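Acetyltransferase, GNAT family (Colwellia psychrerythraea, PDB 3IWG) belongs to the GNAT family and probably transfers an acyl group, such as acetyl, to an acceptor molecule, as other enzymes of that family do. Local coordinates at residues 44-49 against 91-96. Residues are numbered along the deposited sequence; the frame is centred on the assembly and turned at random.
Sequences KHFGFY and SSVIGE
Ile94 lays its CG1 methylene over the middle of one flat face of the Phe46 ring, 3.7 Å from the ring centroid and only 12° off the ring normal, a CH-pi contact. CG2 of Ile94 reaches the ring more distantly, 4.1 Å from Phe46 CE2, while Ile94 CA lies 3.8 Å from Phe46 CZ, which brings the ring's far end up against the turn itself. Val93 adds a second bump: its CG2 packs obliquely against the CD1-CE1 side of the Phe46 ring, 3.6 Å from CD1. In the N-terminal GNAT domain this joins strand 44-50, which pairs with strands 6-9 and 53-60, to the loop between helix 76-87 and strand 99-103. That loop is bent into an ST motif, Ile94 N donating to Ser91 OG at 3.0 Å, with Gly95 N bonded to Ser91 O. With chi1 at -64° Ile94 sets CG1 over the Phe46 face, and the extended second torsion (170°) sends CD1 on to the edge of the Phe48 ring, 4.4 Å from CE1; the CG1-CD1 branch thus fits the notch between the face of Phe46 and the edge of Phe48. Replacing Phe46 with an alanine would probably leave a gap where the ring lay against Ile94 CG1 and deprive Val93 CG2 of its aromatic partner. Ile86 of helix 76-87 touches both Phe48 and Ile94, whereas Ile7 of strand 6-9 packs against Val93 and Ile94.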
ATOM      1  N   LYS A  44      -3.890   2.223  19.289  1.00 25.94           N
ATOM      2  CA  LYS A  44      -3.670   3.351  20.194  0.50 25.77           C
ATOM      3  C   LYS A  44      -2.634   2.931  21.231  1.00 24.93           C
ATOM      4  O   LYS A  44      -2.679   1.814  21.723  1.00 26.29           O
ATOM      5  CB  LYS A  44      -4.971   3.753  20.898  0.50 25.84           C
ATOM      6  CG  LYS A  44      -6.138   4.056  19.966  0.50 26.91           C
ATOM      7  CD  LYS A  44      -5.979   5.430  19.275  0.50 29.18           C
ATOM      8  CE  LYS A  44      -7.185   5.785  18.399  0.50 29.01           C
ATOM      9  NZ  LYS A  44      -6.968   7.064  17.711  0.50 29.87           N
ATOM     10  N   HIS A  45      -1.714   3.820  21.560  1.00 23.55           N
ATOM     11  CA  HIS A  45      -0.639   3.477  22.467  1.00 22.96           C
ATOM     12  C   HIS A  45      -0.704   4.252  23.724  1.00 22.48           C
ATOM     13  O   HIS A  45      -1.059   5.397  23.710  1.00 23.32           O
ATOM     14  CB  HIS A  45       0.704   3.685  21.817  1.00 22.29           C
ATOM     15  CG  HIS A  45       1.018   2.650  20.791  1.00 21.58           C
ATOM     16  ND1 HIS A  45       1.987   1.682  20.973  1.00 20.90           N
ATOM     17  CD2 HIS A  45       0.497   2.438  19.561  1.00 21.40           C
ATOM     18  CE1 HIS A  45       2.054   0.921  19.893  1.00 21.09           C
ATOM     19  NE2 HIS A  45       1.160   1.354  19.020  1.00 22.63           N
ATOM     20  N   PHE A  46      -0.389   3.605  24.832  1.00 22.22           N
ATOM     21  CA  PHE A  46      -0.302   4.286  26.107  1.00 22.21           C
ATOM     22  C   PHE A  46       1.017   3.942  26.735  1.00 22.03           C
ATOM     23  O   PHE A  46       1.578   2.878  26.522  1.00 20.21           O
ATOM     24  CB  PHE A  46      -1.457   3.920  27.048  1.00 22.12           C
ATOM     25  CG  PHE A  46      -2.796   4.116  26.439  1.00 22.94           C
ATOM     26  CD1 PHE A  46      -3.492   5.285  26.620  1.00 23.59           C
ATOM     27  CD2 PHE A  46      -3.351   3.128  25.653  1.00 25.56           C
ATOM     28  CE1 PHE A  46      -4.727   5.467  26.018  1.00 26.04           C
ATOM     29  CE2 PHE A  46      -4.584   3.294  25.060  1.00 26.17           C
ATOM     30  CZ  PHE A  46      -5.278   4.456  25.240  1.00 25.80           C
ATOM     31  N   GLY A  47       1.500   4.895  27.499  1.00 23.15           N
ATOM     32  CA  GLY A  47       2.725   4.770  28.245  1.00 23.63           C
ATOM     33  C   GLY A  47       2.426   4.773  29.725  1.00 24.48           C
ATOM     34  O   GLY A  47       1.407   5.321  30.197  1.00 22.82           O
ATOM     35  N   PHE A  48       3.339   4.114  30.426  1.00 26.19           N
ATOM     36  CA  PHE A  48       3.265   3.914  31.834  1.00 27.81           C
ATOM     37  C   PHE A  48       4.445   4.695  32.415  1.00 29.60           C
ATOM     38  O   PHE A  48       5.619   4.499  32.050  1.00 29.02           O
ATOM     39  CB  PHE A  48       3.383   2.426  32.168  1.00 28.06           C
ATOM     40  CG  PHE A  48       2.356   1.539  31.481  1.00 27.67           C
ATOM     41  CD1 PHE A  48       1.014   1.906  31.418  1.00 29.46           C
ATOM     42  CD2 PHE A  48       2.726   0.306  30.951  1.00 26.22           C
ATOM     43  CE1 PHE A  48       0.059   1.077  30.804  1.00 26.94           C
ATOM     44  CE2 PHE A  48       1.775  -0.526  30.354  1.00 27.69           C
ATOM     45  CZ  PHE A  48       0.444  -0.135  30.288  1.00 26.36           C
ATOM     46  N   TYR A  49       4.111   5.596  33.322  1.00 31.74           N
ATOM     47  CA  TYR A  49       5.035   6.598  33.797  1.00 33.09           C
ATOM     48  C   TYR A  49       5.152   6.457  35.292  1.00 35.02           C
ATOM     49  O   TYR A  49       4.165   6.561  36.033  1.00 34.78           O
ATOM     50  CB  TYR A  49       4.543   7.988  33.438  1.00 32.93           C
ATOM     51  CG  TYR A  49       4.651   8.316  31.975  1.00 32.45           C
ATOM     52  CD1 TYR A  49       3.682   7.889  31.072  1.00 33.02           C
ATOM     53  CD2 TYR A  49       5.722   9.049  31.486  1.00 33.11           C
ATOM     54  CE1 TYR A  49       3.779   8.200  29.711  1.00 33.74           C
ATOM     55  CE2 TYR A  49       5.824   9.371  30.136  1.00 33.42           C
ATOM     56  CZ  TYR A  49       4.848   8.947  29.261  1.00 33.53           C
ATOM     57  OH  TYR A  49       4.933   9.284  27.938  1.00 35.45           O
ATOM     58  N   SER A  91      -9.099   2.214  34.171  1.00 42.27           N
ATOM     59  CA  SER A  91      -8.163   3.208  33.640  1.00 41.41           C
ATOM     60  C   SER A  91      -8.955   4.336  32.998  1.00 41.48           C
ATOM     61  O   SER A  91      -9.600   4.149  31.961  1.00 41.34           O
ATOM     62  CB  SER A  91      -7.191   2.617  32.608  1.00 41.52           C
ATOM     63  OG  SER A  91      -6.356   3.627  32.031  1.00 39.53           O
ATOM     64  N   SER A  92      -8.895   5.507  33.625  1.00 41.24           N
ATOM     65  CA  SER A  92      -9.529   6.700  33.097  1.00 41.11           C
ATOM     66  C   SER A  92      -9.132   6.874  31.627  1.00 40.65           C
ATOM     67  O   SER A  92      -9.967   6.993  30.732  1.00 40.34           O
ATOM     68  CB  SER A  92      -9.079   7.924  33.923  1.00 41.20           C
ATOM     69  OG  SER A  92      -8.884   7.571  35.291  1.00 41.42           O
ATOM     70  N   VAL A  93      -7.829   6.830  31.395  1.00 40.08           N
ATOM     71  CA  VAL A  93      -7.259   7.273  30.139  1.00 39.12           C
ATOM     72  C   VAL A  93      -7.436   6.195  29.059  1.00 38.55           C
ATOM     73  O   VAL A  93      -7.917   6.489  27.964  1.00 37.75           O
ATOM     74  CB  VAL A  93      -5.790   7.774  30.359  1.00 38.96           C
ATOM     75  CG1 VAL A  93      -5.299   7.466  31.798  1.00 39.63           C
ATOM     76  CG2 VAL A  93      -4.840   7.264  29.289  1.00 38.30           C
ATOM     77  N   ILE A  94      -7.098   4.947  29.386  1.00 38.04           N
ATOM     78  CA  ILE A  94      -7.176   3.841  28.423  1.00 37.50           C
ATOM     79  C   ILE A  94      -8.618   3.460  28.128  1.00 37.87           C
ATOM     80  O   ILE A  94      -8.947   3.094  27.000  1.00 37.61           O
ATOM     81  CB  ILE A  94      -6.461   2.573  28.919  1.00 37.18           C
ATOM     82  CG1 ILE A  94      -4.952   2.822  29.069  1.00 36.57           C
ATOM     83  CG2 ILE A  94      -6.741   1.416  27.975  1.00 35.29           C
ATOM     84  CD1 ILE A  94      -4.192   1.688  29.795  1.00 35.40           C
ATOM     85  N   GLY A  95      -9.463   3.531  29.154  1.00 37.95           N
ATOM     86  CA  GLY A  95     -10.887   3.288  28.993  1.00 38.05           C
ATOM     87  C   GLY A  95     -11.250   1.818  29.000  1.00 38.00           C
ATOM     88  O   GLY A  95     -10.510   0.979  29.497  1.00 37.84           O
ATOM     89  N   GLU A  96     -12.409   1.513  28.439  1.00 38.34           N
ATOM     90  CA  GLU A  96     -12.949   0.159  28.492  1.00 38.87           C
ATOM     91  C   GLU A  96     -12.206  -0.753  27.522  1.00 37.75           C
ATOM     92  O   GLU A  96     -12.284  -0.579  26.323  1.00 38.21           O
ATOM     93  CB  GLU A  96     -14.474   0.171  28.227  1.00 39.49           C
ATOM     94  CG  GLU A  96     -15.017  -1.052  27.470  1.00 42.65           C
ATOM     95  CD  GLU A  96     -16.383  -1.532  27.973  1.00 46.70           C
ATOM     96  OE1 GLU A  96     -17.276  -0.675  28.212  1.00 51.29           O
ATOM     97  OE2 GLU A  96     -16.562  -2.770  28.120  1.00 46.87           O
TER